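PDB 4RHZ: Cry23AA1 from Bacillus thuringiensis, which is an aerolysin-family crystal toxin that binds zinc, pairs with Cry37Aa1 in a binary complex and probably acts by forming pores in target-cell membranes. Local coordinates for residues E36-Q41 and V163-D168; A84-V89 and K214-I219; D136-T141 and S227-T232; V71-T76 and A150-Q155. All coordinates share one frame; numbering follows the deposited sequence.

Contact 1: E36-Q41 and V163-D168; sequences ESVTPQ and VNVECD
Strands 36-40 and 163-168 run antiparallel, and four backbone hydrogen bonds form their ladder. Ser37 pairs with Glu166 in both directions; the straightest bond of the set, from Asn164 N to Thr39 O, is also the shortest at 2.7 Å. Pro40, which has no N-H, falls at a non-hydrogen-bonded position opposite Val163.

The polar side chains line one face. Asn164 CG stands anti to its own carbonyl carbon (chi1 -62°), which sets the amide across the end of strand 36-40. There Gln41 NE2, carried on an extended chain, donates to Asn164 OD1 at 3.0 Å, arriving above the carbonyl plane, while Asn164 ND2 gives Thr39 OG1 a weak bond of 3.5 Å. A water joins Thr39 OG1 to Glu166 OE2, 2.6 Å from each, and also reaches Ser37 O. The other carboxylate oxygen of Glu166 is bonded to His212.

Apolar groups occupy the opposite face, where Val38 CG1 crosses obliquely against Val163 CG2 at 3.6 Å. Val38 CG2 lies more loosely beside Val165 CG2.

Phe101 of strand 96-105 packs on Val38, Pro40 and Val163, with Tyr120 beside Val38 and Val165; strand 211-235 flanks the far edge of 163-168.

Contact 2: A84-V89 and K214-I219; sequences AVTEGV and KGSGFI
An antiparallel pairing with a classic beta bulge joins 84-89 to strand 214-219 where strand 67-90 turns a corner at Thr86-Glu87, passing to a different sheet or face. Phe218 N donates to Ala84 O, but one residue is then gained. The N-H groups of Thr86 and Glu87 converge on Ser216 O, Thr86 N at 2.7 Å in the carbonyl plane on a lone pair and Glu87 N at 2.9 Å from above that plane. Ser216 N returns a bond to Glu87 O.

Ser216 OG, in the crowded position between its backbone N and carbonyl carbon (chi1 75°), lies 3.1 Å from Thr86 OG1, to which it is hydrogen-bonded, and 3.2 Å from Glu87 OE1. Further along, Ala84 CB meets the ring of Phe218 at CE2 (3.8 Å), Ala84 N lies over the ring face, and Thr86 CG2 touches its edge.

Gly217 CA comes within 4.1 Å of Val85 CA, and Gly215 CA packs against Glu87 O at 3.3 Å. Gly2 bonds the backbone of Thr86 and Gly88, and Ile4 that of Gly88. Thr86 and Glu87 set against the single Ser216 make this a classic beta bulge in an antiparallel pair.

Contact 3: D136-T141 and S227-T232; sequences DSTKVT and SIIQVT
Two facing layers of the elongated beta structure meet here, strand 136-141 lying over strand 227-232 rather than beside it. The local axes approach to 8.3 Å and cross at -32°, with alternate residues of each strand, Asp136, Thr138 and Val140 against Ser227, Ile229 and Val231, directed into the space between.

At one end the contact is polar. Ser227 OG donates to Asp136 OD1 over only 2.5 Å, a very short bond that meets the oxygen from above the carboxylate plane. The serine hydroxyl is held in the crowded position between its backbone N and carbonyl carbon (chi1 64°), which aims it across the interface. Asp136 OD1 is also hydrogen-bonded to Tyr152 OH, and OD2 to Ser253 OG, while Ser253 N donates to Ser227 OG. A buried carboxylate is thus surrounded by hydroxyl partners, an environment that would probably stabilise its negative charge.

Beyond this cluster the packing is apolar. Ile229, with CG1 anti to its carbonyl carbon and the chain extended to CD1 (chi2 167°), reaches under strand 136-141, where CD1 lies 3.9 Å from Thr138 CG2 and 4.0 Å from Asp136 CB. The Thr138 and Ile229 side chains slide past one another in opposite directions. Val140 CG2 and Val231 CG1 approach tip to tip, more loosely, at 4.5 Å.

Tyr248 and Ile250 of strand 246-254 border this filling, and on its outer side Gln230 is hydrogen-bonded to Cys99 and Lys97 of the Cry37Aa1 chain. Side-chain packing between obliquely crossed strands of two layers is the arrangement of a beta sandwich, here within an aerolysin-type fold.

Contact 4: V71-T76 and A150-Q155; sequences VSFTWT and AAYIIQ
Aromatic packing dominates the meeting of strands 71-76 and 150-155, which lie in facing layers with local axes 8.5 Å apart at closest approach. The rings of Phe73 and Tyr152 are almost parallel, their planes 6° apart, yet slid so far that they barely overlap, with centroids 4.8 Å apart. Each ring instead covers the other residue's methylene. Phe73 CB sits over the centre of the Tyr152 ring, 3.4 Å from its centroid, and Tyr152 CB lies 3.7 Å from the Phe73 centroid, nearer the rim, so two reciprocal CH-pi contacts interlock the pair. Different first torsions bring this about: Phe73 CG is anti to its carbonyl carbon (chi1 -65°), whereas Tyr152 CG is anti to its backbone N (chi1 -166°).

Aliphatic contacts extend the interface both ways. Val71 CG2 touches Ala150 CB at 3.8 Å, and Phe73 CZ points at the Ala150 backbone, with Ala150 O near the ring plane at 3.4 Å. On the other side Trp75 CB abuts the edge of the Tyr152 ring at CE2 (3.8 Å), and Trp75 CZ3 lies more loosely against Ile154 CG2, at 4.3 Å.

The phenol oxygen of Tyr152 bonds to Asp136 on strand 126-142, the backbone partner of 71-76. Strand 50-61 pairs with 150-155 along one edge, its Lys57 also touching Phe73 and its Leu54 Trp75, and strand 211-235 pairs along the other.

How the contacts relate
The four contacts form two groups along the elongated molecule. Contacts 1 and 2, centred about 8 Å apart, are edge-to-edge pairings made continuous by strands 163-168 and 214-219: Val165 O and Gly215 N are 2.6 Å apart, a probable hydrogen bond. Contacts 3 and 4, centred about 8 Å apart, pack facing layers and join through Asp136 of contact 3, whose OD1 lies 2.6 Å from Tyr152 OH of contact 4. About 39 Å separates the centres of contacts 1 and 4, yet strand 146-179 serves both, as 67-90 serves 2 and 4 and 211-235 serves 2 and 3. The zinc bound by His79, Glu130 and His132 lies about 11 Å from the Ile154 side chain.

Contact 1: E36-Q41 and V163-D168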
loop_
_atom_site.group_PDB
_atom_site.type_symbol
_atom_site.label_atom_id
_atom_site.label_comp_id
_atom_site.label_asym_id
_atom_site.label_seq_id
_atom_site.Cartn_x
_atom_site.Cartn_y
_atom_site.Cartn_z
ATOM N N GLU A 36 -25.709 -10.706 3.762
ATOM C CA GLU A 36 -24.303 -10.935 3.388
ATOM C C GLU A 36 -23.573 -9.591 3.412
ATOM O O GLU A 36 -24.111 -8.547 2.989
ATOM C CB GLU A 36 -24.194 -11.506 1.983
ATOM C CG GLU A 36 -24.730 -12.912 1.843
ATOM C CD GLU A 36 -26.099 -12.954 1.214
ATOM O OE1 GLU A 36 -26.982 -12.143 1.587
ATOM O OE2 GLU A 36 -26.270 -13.791 0.305
ATOM N N SER A 37 -22.351 -9.617 3.904
ATOM C CA SER A 37 -21.635 -8.395 4.120
ATOM C C SER A 37 -20.165 -8.675 4.242
ATOM O O SER A 37 -19.748 -9.364 5.181
ATOM C CB SER A 37 -22.143 -7.754 5.402
ATOM O OG SER A 37 -21.388 -6.587 5.701
ATOM N N VAL A 38 -19.383 -8.171 3.289
ATOM C CA VAL A 38 -17.938 -8.182 3.447
ATOM C C VAL A 38 -17.479 -6.740 3.793
ATOM O O VAL A 38 -17.739 -5.791 3.046
ATOM C CB VAL A 38 -17.254 -8.681 2.164
ATOM C CG1 VAL A 38 -15.729 -8.447 2.235
ATOM C CG2 VAL A 38 -17.619 -10.177 1.878
ATOM N N THR A 39 -16.861 -6.577 4.950
ATOM C CA THR A 39 -16.412 -5.283 5.376
ATOM C C THR A 39 -14.927 -5.279 5.783
ATOM O O THR A 39 -14.454 -6.174 6.477
ATOM C CB THR A 39 -17.302 -4.670 6.501
ATOM O OG1 THR A 39 -17.263 -5.524 7.621
ATOM C CG2 THR A 39 -18.785 -4.444 6.051
ATOM N N PRO A 40 -14.186 -4.255 5.318
ATOM C CA PRO A 40 -12.763 -4.030 5.586
ATOM C C PRO A 40 -12.613 -3.733 7.044
ATOM O O PRO A 40 -13.423 -3.036 7.558
ATOM C CB PRO A 40 -12.445 -2.771 4.750
ATOM C CG PRO A 40 -13.780 -2.030 4.690
ATOM C CD PRO A 40 -14.776 -3.164 4.515
ATOM N N GLN A 41 -11.593 -4.257 7.703
ATOM C CA GLN A 41 -11.407 -3.988 9.109
ATOM C C GLN A 41 -10.977 -2.528 9.397
ATOM O O GLN A 41 -11.238 -2.033 10.493
ATOM C CB GLN A 41 -10.436 -4.996 9.733
ATOM C CG GLN A 41 -11.159 -6.327 9.929
ATOM C CD GLN A 41 -10.373 -7.402 10.658
ATOM O OE1 GLN A 41 -9.217 -7.197 11.096
ATOM N NE2 GLN A 41 -11.001 -8.583 10.789
ATOM N N VAL A 163 -10.523 -8.480 5.811
ATOM C CA VAL A 163 -11.955 -8.170 5.769
ATOM C C VAL A 163 -12.733 -9.209 6.611
ATOM O O VAL A 163 -12.272 -10.371 6.823
ATOM C CB VAL A 163 -12.513 -8.074 4.325
ATOM C CG1 VAL A 163 -11.668 -7.126 3.464
ATOM C CG2 VAL A 163 -12.566 -9.455 3.651
ATOM N N ASN A 164 -13.885 -8.750 7.101
ATOM C CA ASN A 164 -14.875 -9.568 7.738
ATOM C C ASN A 164 -15.802 -10.120 6.674
ATOM O O ASN A 164 -16.315 -9.360 5.854
ATOM C CB ASN A 164 -15.693 -8.706 8.668
ATOM C CG ASN A 164 -14.857 -8.106 9.766
ATOM O OD1 ASN A 164 -13.997 -8.774 10.367
ATOM N ND2 ASN A 164 -15.057 -6.809 9.989
ATOM N N VAL A 165 -16.016 -11.433 6.706
ATOM C CA VAL A 165 -16.882 -12.146 5.753
ATOM C C VAL A 165 -18.066 -12.756 6.577
ATOM O O VAL A 165 -17.898 -13.729 7.298
ATOM C CB VAL A 165 -16.059 -13.260 5.044
ATOM C CG1 VAL A 165 -16.905 -14.064 4.082
ATOM C CG2 VAL A 165 -14.829 -12.677 4.314
ATOM N N GLU A 166 -19.233 -12.144 6.489
ATOM C CA GLU A 166 -20.305 -12.330 7.429
ATOM C C GLU A 166 -21.618 -12.562 6.741
ATOM O O GLU A 166 -21.866 -12.014 5.650
ATOM C CB GLU A 166 -20.459 -11.095 8.310
ATOM C CG GLU A 166 -19.337 -11.002 9.314
ATOM C CD GLU A 166 -19.545 -9.827 10.242
ATOM O OE1 GLU A 166 -19.925 -10.050 11.394
ATOM O OE2 GLU A 166 -19.403 -8.668 9.815
ATOM N N CYS A 167 -22.468 -13.360 7.388
ATOM C CA CYS A 167 -23.913 -13.424 7.007
ATOM C C CYS A 167 -24.781 -13.979 8.153
ATOM O O CYS A 167 -24.258 -14.459 9.158
ATOM C CB CYS A 167 -24.154 -14.232 5.745
ATOM S SG CYS A 167 -23.566 -15.918 5.939
ATOM N N ASP A 168 -26.095 -13.881 7.975
ATOM C CA ASP A 168 -27.105 -14.484 8.870
ATOM C C ASP A 168 -27.758 -15.662 8.188
ATOM O O ASP A 168 -27.849 -15.738 6.968
ATOM C CB ASP A 168 -28.217 -13.480 9.189
ATOM C CG ASP A 168 -27.741 -12.336 10.090
ATOM O OD1 ASP A 168 -26.806 -12.566 10.895
ATOM O OD2 ASP A 168 -28.339 -11.236 10.009
HETATM O O HOH W 1 -18.865 -7.615 7.490
#

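Contact 2: A84-V89 and K214-I219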
loop_
_atom_site.group_PDB
_atom_site.type_symbol
_atom_site.label_atom_id
_atom_site.label_comp_id
_atom_site.label_asym_id
_atom_site.label_seq_id
_atom_site.Cartn_x
_atom_site.Cartn_y
_atom_site.Cartn_z
ATOM N N ALA A 84 -9.184 -13.410 -1.200
ATOM C CA ALA A 84 -9.614 -14.784 -0.800
ATOM C C ALA A 84 -10.466 -14.692 0.487
ATOM O O ALA A 84 -10.434 -13.670 1.194
ATOM C CB ALA A 84 -8.436 -15.686 -0.573
ATOM N N VAL A 85 -11.272 -15.723 0.737
ATOM C CA VAL A 85 -11.931 -15.944 1.998
ATOM C C VAL A 85 -10.960 -16.894 2.687
ATOM O O VAL A 85 -10.450 -17.812 2.077
ATOM C CB VAL A 85 -13.282 -16.660 1.755
ATOM C CG1 VAL A 85 -13.900 -17.280 3.088
ATOM C CG2 VAL A 85 -14.273 -15.748 1.014
ATOM N N THR A 86 -10.650 -16.650 3.944
ATOM C CA THR A 86 -9.771 -17.578 4.699
ATOM C C THR A 86 -10.600 -18.329 5.755
ATOM O O THR A 86 -10.215 -19.425 6.222
ATOM C CB THR A 86 -8.634 -16.794 5.415
ATOM O OG1 THR A 86 -9.234 -15.664 6.065
ATOM C CG2 THR A 86 -7.655 -16.232 4.379
ATOM N N GLU A 87 -11.749 -17.788 6.100
ATOM C CA GLU A 87 -12.645 -18.525 7.014
ATOM C C GLU A 87 -14.013 -18.379 6.514
ATOM O O GLU A 87 -14.553 -17.272 6.552
ATOM C CB GLU A 87 -12.570 -17.963 8.433
ATOM C CG GLU A 87 -11.295 -18.424 9.204
ATOM C CD GLU A 87 -11.329 -17.908 10.622
ATOM O OE1 GLU A 87 -11.359 -16.661 10.821
ATOM O OE2 GLU A 87 -11.422 -18.739 11.552
ATOM N N GLY A 88 -14.583 -19.480 6.013
ATOM C CA GLY A 88 -15.849 -19.384 5.308
ATOM C C GLY A 88 -16.864 -20.440 5.744
ATOM O O GLY A 88 -16.669 -21.130 6.747
ATOM N N VAL A 89 -17.922 -20.572 4.936
ATOM C CA VAL A 89 -19.106 -21.363 5.241
ATOM C C VAL A 89 -19.711 -21.908 3.949
ATOM O O VAL A 89 -19.761 -21.210 2.914
ATOM C CB VAL A 89 -20.102 -20.555 6.127
ATOM C CG1 VAL A 89 -20.770 -19.360 5.359
ATOM C CG2 VAL A 89 -21.140 -21.471 6.867
ATOM N N LYS A 214 -19.624 -15.247 11.173
ATOM C CA LYS A 214 -18.548 -14.264 11.197
ATOM C C LYS A 214 -17.266 -14.917 10.794
ATOM O O LYS A 214 -16.592 -15.555 11.617
ATOM C CB LYS A 214 -18.368 -13.685 12.591
ATOM C CG LYS A 214 -17.176 -12.663 12.640
ATOM C CD LYS A 214 -17.448 -11.485 13.536
ATOM C CE LYS A 214 -16.260 -10.475 13.477
ATOM N NZ LYS A 214 -16.677 -9.090 13.945
ATOM N N GLY A 215 -16.945 -14.831 9.506
ATOM C CA GLY A 215 -15.680 -15.386 9.035
ATOM C C GLY A 215 -14.715 -14.296 8.571
ATOM O O GLY A 215 -14.851 -13.118 8.932
ATOM N N SER A 216 -13.759 -14.659 7.730
ATOM C CA SER A 216 -12.800 -13.654 7.340
ATOM C C SER A 216 -12.106 -13.888 5.994
ATOM O O SER A 216 -12.179 -14.989 5.374
ATOM C CB SER A 216 -11.780 -13.491 8.476
ATOM O OG SER A 216 -10.942 -14.611 8.432
ATOM N N GLY A 217 -11.410 -12.846 5.555
ATOM C CA GLY A 217 -10.560 -12.936 4.349
ATOM C C GLY A 217 -9.685 -11.718 4.180
ATOM O O GLY A 217 -9.380 -11.007 5.153
ATOM N N PHE A 218 -9.287 -11.437 2.947
ATOM C CA PHE A 218 -8.467 -10.232 2.728
ATOM C C PHE A 218 -8.659 -9.604 1.336
ATOM O O PHE A 218 -9.199 -10.246 0.447
ATOM C CB PHE A 218 -7.004 -10.542 3.028
ATOM C CG PHE A 218 -6.411 -11.544 2.091
ATOM C CD1 PHE A 218 -5.804 -11.122 0.908
ATOM C CD2 PHE A 218 -6.445 -12.922 2.393
ATOM C CE1 PHE A 218 -5.244 -12.056 0.021
ATOM C CE2 PHE A 218 -5.889 -13.876 1.532
ATOM C CZ PHE A 218 -5.302 -13.454 0.321
ATOM N N ILE A 219 -8.203 -8.356 1.160
ATOM C CA ILE A 219 -8.040 -7.754 -0.187
ATOM C C ILE A 219 -6.635 -7.118 -0.139
ATOM O O ILE A 219 -6.316 -6.387 0.803
ATOM C CB ILE A 219 -9.195 -6.759 -0.429
ATOM C CG1 ILE A 219 -9.098 -6.035 -1.765
ATOM C CG2 ILE A 219 -9.291 -5.677 0.688
ATOM C CD1 ILE A 219 -9.110 -6.934 -2.885
#

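Contact 3: D136-T141 and S227-T232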
loop_
_atom_site.group_PDB
_atom_site.type_symbol
_atom_site.label_atom_id
_atom_site.label_comp_id
_atom_site.label_asym_id
_atom_site.label_seq_id
_atom_site.Cartn_x
_atom_site.Cartn_y
_atom_site.Cartn_z
ATOM N N ASP A 136 3.017 10.665 -20.162
ATOM C CA ASP A 136 2.743 11.999 -19.724
ATOM C C ASP A 136 3.673 12.927 -20.508
ATOM O O ASP A 136 4.789 12.523 -20.916
ATOM C CB ASP A 136 3.058 12.094 -18.208
ATOM C CG ASP A 136 1.989 11.415 -17.298
ATOM O OD1 ASP A 136 2.305 10.350 -16.676
ATOM O OD2 ASP A 136 0.872 11.970 -17.157
ATOM N N SER A 137 3.259 14.176 -20.685
ATOM C CA SER A 137 4.169 15.156 -21.262
ATOM C C SER A 137 3.759 16.531 -20.889
ATOM O O SER A 137 2.631 16.765 -20.450
ATOM C CB SER A 137 4.283 15.034 -22.767
ATOM O OG SER A 137 3.044 15.290 -23.287
ATOM N N THR A 138 4.719 17.446 -20.955
ATOM C CA THR A 138 4.442 18.816 -20.536
ATOM C C THR A 138 5.461 19.675 -21.305
ATOM O O THR A 138 6.474 19.154 -21.839
ATOM C CB THR A 138 4.541 18.978 -19.033
ATOM O OG1 THR A 138 3.957 20.216 -18.610
ATOM C CG2 THR A 138 5.993 18.869 -18.531
ATOM N N LYS A 139 5.156 20.967 -21.391
ATOM C CA LYS A 139 5.875 21.873 -22.251
ATOM C C LYS A 139 6.520 22.838 -21.295
ATOM O O LYS A 139 5.862 23.560 -20.558
ATOM C CB LYS A 139 4.885 22.573 -23.145
ATOM C CG LYS A 139 5.421 23.008 -24.506
ATOM C CD LYS A 139 4.603 24.255 -24.993
ATOM C CE LYS A 139 4.587 24.395 -26.508
ATOM N NZ LYS A 139 3.343 25.086 -27.008
ATOM N N VAL A 140 7.826 22.830 -21.253
ATOM C CA VAL A 140 8.452 23.713 -20.296
ATOM C C VAL A 140 9.156 24.868 -21.010
ATOM O O VAL A 140 9.661 24.728 -22.130
ATOM C CB VAL A 140 9.467 22.950 -19.374
ATOM C CG1 VAL A 140 10.499 22.228 -20.190
ATOM C CG2 VAL A 140 10.182 23.943 -18.445
ATOM N N THR A 141 9.191 25.995 -20.325
ATOM C CA THR A 141 9.949 27.140 -20.779
ATOM C C THR A 141 11.281 27.153 -20.053
ATOM O O THR A 141 11.315 27.267 -18.827
ATOM C CB THR A 141 9.182 28.419 -20.465
ATOM O OG1 THR A 141 7.961 28.404 -21.204
ATOM C CG2 THR A 141 10.003 29.662 -20.864
ATOM N N SER A 227 1.347 9.727 -11.495
ATOM C CA SER A 227 2.612 10.109 -12.103
ATOM C C SER A 227 2.768 11.619 -11.841
ATOM O O SER A 227 1.776 12.364 -11.707
ATOM C CB SER A 227 2.641 9.771 -13.601
ATOM O OG SER A 227 1.637 10.554 -14.294
ATOM N N ILE A 228 4.011 12.041 -11.662
ATOM C CA ILE A 228 4.345 13.427 -11.454
ATOM C C ILE A 228 5.595 13.718 -12.356
ATOM O O ILE A 228 6.468 12.830 -12.555
ATOM C CB ILE A 228 4.690 13.651 -9.985
ATOM C CG1 ILE A 228 3.443 13.569 -9.129
ATOM C CG2 ILE A 228 5.307 15.054 -9.755
ATOM C CD1 ILE A 228 3.747 13.455 -7.629
ATOM N N ILE A 229 5.655 14.922 -12.938
ATOM C CA ILE A 229 6.866 15.382 -13.656
ATOM C C ILE A 229 7.519 16.408 -12.782
ATOM O O ILE A 229 6.916 17.432 -12.446
ATOM C CB ILE A 229 6.529 15.956 -15.007
ATOM C CG1 ILE A 229 6.052 14.797 -15.912
ATOM C CG2 ILE A 229 7.769 16.619 -15.604
ATOM C CD1 ILE A 229 5.393 15.233 -17.173
ATOM N N GLN A 230 8.730 16.129 -12.341
ATOM C CA GLN A 230 9.323 16.984 -11.366
ATOM C C GLN A 230 10.435 17.768 -12.080
ATOM O O GLN A 230 11.386 17.177 -12.621
ATOM C CB GLN A 230 9.916 16.095 -10.233
ATOM C CG GLN A 230 10.869 16.779 -9.293
ATOM C CD GLN A 230 11.691 15.799 -8.464
ATOM O OE1 GLN A 230 11.132 15.129 -7.579
ATOM N NE2 GLN A 230 13.023 15.767 -8.678
ATOM N N VAL A 231 10.326 19.093 -12.074
ATOM C CA VAL A 231 11.230 19.913 -12.933
ATOM C C VAL A 231 12.124 20.780 -12.107
ATOM O O VAL A 231 11.651 21.637 -11.316
ATOM C CB VAL A 231 10.449 20.776 -13.931
ATOM C CG1 VAL A 231 11.451 21.611 -14.834
ATOM C CG2 VAL A 231 9.568 19.870 -14.864
ATOM N N THR A 232 13.423 20.570 -12.299
ATOM C CA THR A 232 14.444 21.451 -11.706
ATOM C C THR A 232 15.175 22.350 -12.731
ATOM O O THR A 232 15.761 21.840 -13.699
ATOM C CB THR A 232 15.511 20.603 -10.909
ATOM O OG1 THR A 232 14.818 19.854 -9.876
ATOM C CG2 THR A 232 16.455 21.490 -10.229
#

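Contact 4: V71-T76 and A150-Q155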
loop_
_atom_site.group_PDB
_atom_site.type_symbol
_atom_site.label_atom_id
_atom_site.label_comp_id
_atom_site.label_asym_id
_atom_site.label_seq_id
_atom_site.Cartn_x
_atom_site.Cartn_y
_atom_site.Cartn_z
ATOM N N VAL A 71 8.728 17.762 -22.939
ATOM C CA VAL A 71 9.289 16.467 -22.419
ATOM C C VAL A 71 8.157 15.452 -22.186
ATOM O O VAL A 71 7.131 15.779 -21.577
ATOM C CB VAL A 71 10.128 16.618 -21.109
ATOM C CG1 VAL A 71 11.456 17.330 -21.392
ATOM C CG2 VAL A 71 9.367 17.408 -20.060
ATOM N N SER A 72 8.390 14.241 -22.681
ATOM C CA SER A 72 7.415 13.198 -22.764
ATOM C C SER A 72 8.029 11.985 -22.124
ATOM O O SER A 72 9.194 11.661 -22.401
ATOM C CB SER A 72 7.188 12.777 -24.233
ATOM O OG SER A 72 6.502 13.795 -24.885
ATOM N N PHE A 73 7.203 11.263 -21.392
ATOM C CA PHE A 73 7.640 10.076 -20.677
ATOM C C PHE A 73 6.653 8.966 -20.890
ATOM O O PHE A 73 5.430 9.180 -21.000
ATOM C CB PHE A 73 7.685 10.368 -19.188
ATOM C CG PHE A 73 8.693 11.385 -18.822
ATOM C CD1 PHE A 73 8.310 12.689 -18.533
ATOM C CD2 PHE A 73 10.018 11.043 -18.771
ATOM C CE1 PHE A 73 9.264 13.640 -18.168
ATOM C CE2 PHE A 73 10.989 11.982 -18.417
ATOM C CZ PHE A 73 10.602 13.289 -18.105
ATOM N N THR A 74 7.185 7.776 -20.920
ATOM C CA THR A 74 6.327 6.649 -20.919
ATOM C C THR A 74 6.801 5.594 -19.916
ATOM O O THR A 74 7.992 5.355 -19.764
ATOM C CB THR A 74 6.195 6.126 -22.342
ATOM O OG1 THR A 74 4.937 5.472 -22.450
ATOM C CG2 THR A 74 7.330 5.173 -22.714
ATOM N N TRP A 75 5.858 4.954 -19.239
ATOM C CA TRP A 75 6.234 3.854 -18.380
ATOM C C TRP A 75 5.157 2.761 -18.265
ATOM O O TRP A 75 3.964 3.048 -18.146
ATOM C CB TRP A 75 6.622 4.375 -17.002
ATOM C CG TRP A 75 7.425 3.401 -16.238
ATOM C CD1 TRP A 75 8.712 2.995 -16.497
ATOM C CD2 TRP A 75 6.993 2.675 -15.080
ATOM N NE1 TRP A 75 9.109 2.051 -15.552
ATOM C CE2 TRP A 75 8.066 1.844 -14.677
ATOM C CE3 TRP A 75 5.801 2.659 -14.335
ATOM C CZ2 TRP A 75 7.982 1.001 -13.553
ATOM C CZ3 TRP A 75 5.712 1.815 -13.212
ATOM C CH2 TRP A 75 6.794 1.002 -12.831
ATOM N N THR A 76 5.583 1.513 -18.338
ATOM C CA THR A 76 4.638 0.398 -18.237
ATOM C C THR A 76 4.859 -0.335 -16.911
ATOM O O THR A 76 5.926 -0.864 -16.669
ATOM C CB THR A 76 4.675 -0.553 -19.451
ATOM O OG1 THR A 76 6.037 -0.844 -19.761
ATOM C CG2 THR A 76 4.054 0.075 -20.643
ATOM N N ALA A 150 14.018 17.215 -15.990
ATOM C CA ALA A 150 12.620 16.852 -15.794
ATOM C C ALA A 150 12.674 15.360 -15.413
ATOM O O ALA A 150 13.121 14.498 -16.225
ATOM C CB ALA A 150 11.740 17.091 -17.061
ATOM N N ALA A 151 12.333 15.083 -14.162
ATOM C CA ALA A 151 12.366 13.667 -13.649
ATOM C C ALA A 151 10.924 13.114 -13.632
ATOM O O ALA A 151 10.004 13.767 -13.176
ATOM C CB ALA A 151 13.009 13.620 -12.236
ATOM N N TYR A 152 10.742 11.909 -14.129
ATOM C CA TYR A 152 9.417 11.263 -14.110
ATOM C C TYR A 152 9.283 10.436 -12.830
ATOM O O TYR A 152 10.117 9.557 -12.544
ATOM C CB TYR A 152 9.322 10.361 -15.367
ATOM C CG TYR A 152 7.944 9.886 -15.710
ATOM C CD1 TYR A 152 6.849 10.748 -15.611
ATOM C CD2 TYR A 152 7.743 8.609 -16.239
ATOM C CE1 TYR A 152 5.595 10.330 -15.987
ATOM C CE2 TYR A 152 6.467 8.175 -16.585
ATOM C CZ TYR A 152 5.438 9.021 -16.470
ATOM O OH TYR A 152 4.213 8.628 -16.872
ATOM N N ILE A 153 8.263 10.760 -12.040
ATOM C CA ILE A 153 8.052 10.175 -10.720
ATOM C C ILE A 153 6.764 9.323 -10.783
ATOM O O ILE A 153 5.717 9.832 -11.245
ATOM C CB ILE A 153 7.735 11.246 -9.611
ATOM C CG1 ILE A 153 8.922 12.166 -9.184
ATOM C CG2 ILE A 153 7.307 10.578 -8.348
ATOM C CD1 ILE A 153 10.233 11.786 -9.704
ATOM N N ILE A 154 6.822 8.059 -10.326
ATOM C CA ILE A 154 5.600 7.241 -10.170
ATOM C C ILE A 154 5.336 7.028 -8.665
ATOM O O ILE A 154 6.235 6.601 -7.916
ATOM C CB ILE A 154 5.677 5.952 -11.025
ATOM C CG1 ILE A 154 4.281 5.382 -11.343
ATOM C CG2 ILE A 154 6.556 4.913 -10.392
ATOM C CD1 ILE A 154 3.455 5.092 -10.161
ATOM N N GLN A 155 4.151 7.396 -8.225
ATOM C CA GLN A 155 3.785 7.277 -6.864
ATOM C C GLN A 155 3.051 5.915 -6.642
ATOM O O GLN A 155 1.930 5.734 -7.086
ATOM C CB GLN A 155 2.918 8.456 -6.449
ATOM C CG GLN A 155 2.568 8.442 -5.035
ATOM C CD GLN A 155 1.904 9.695 -4.591
ATOM O OE1 GLN A 155 0.709 9.704 -4.268
ATOM N NE2 GLN A 155 2.676 10.803 -4.576
#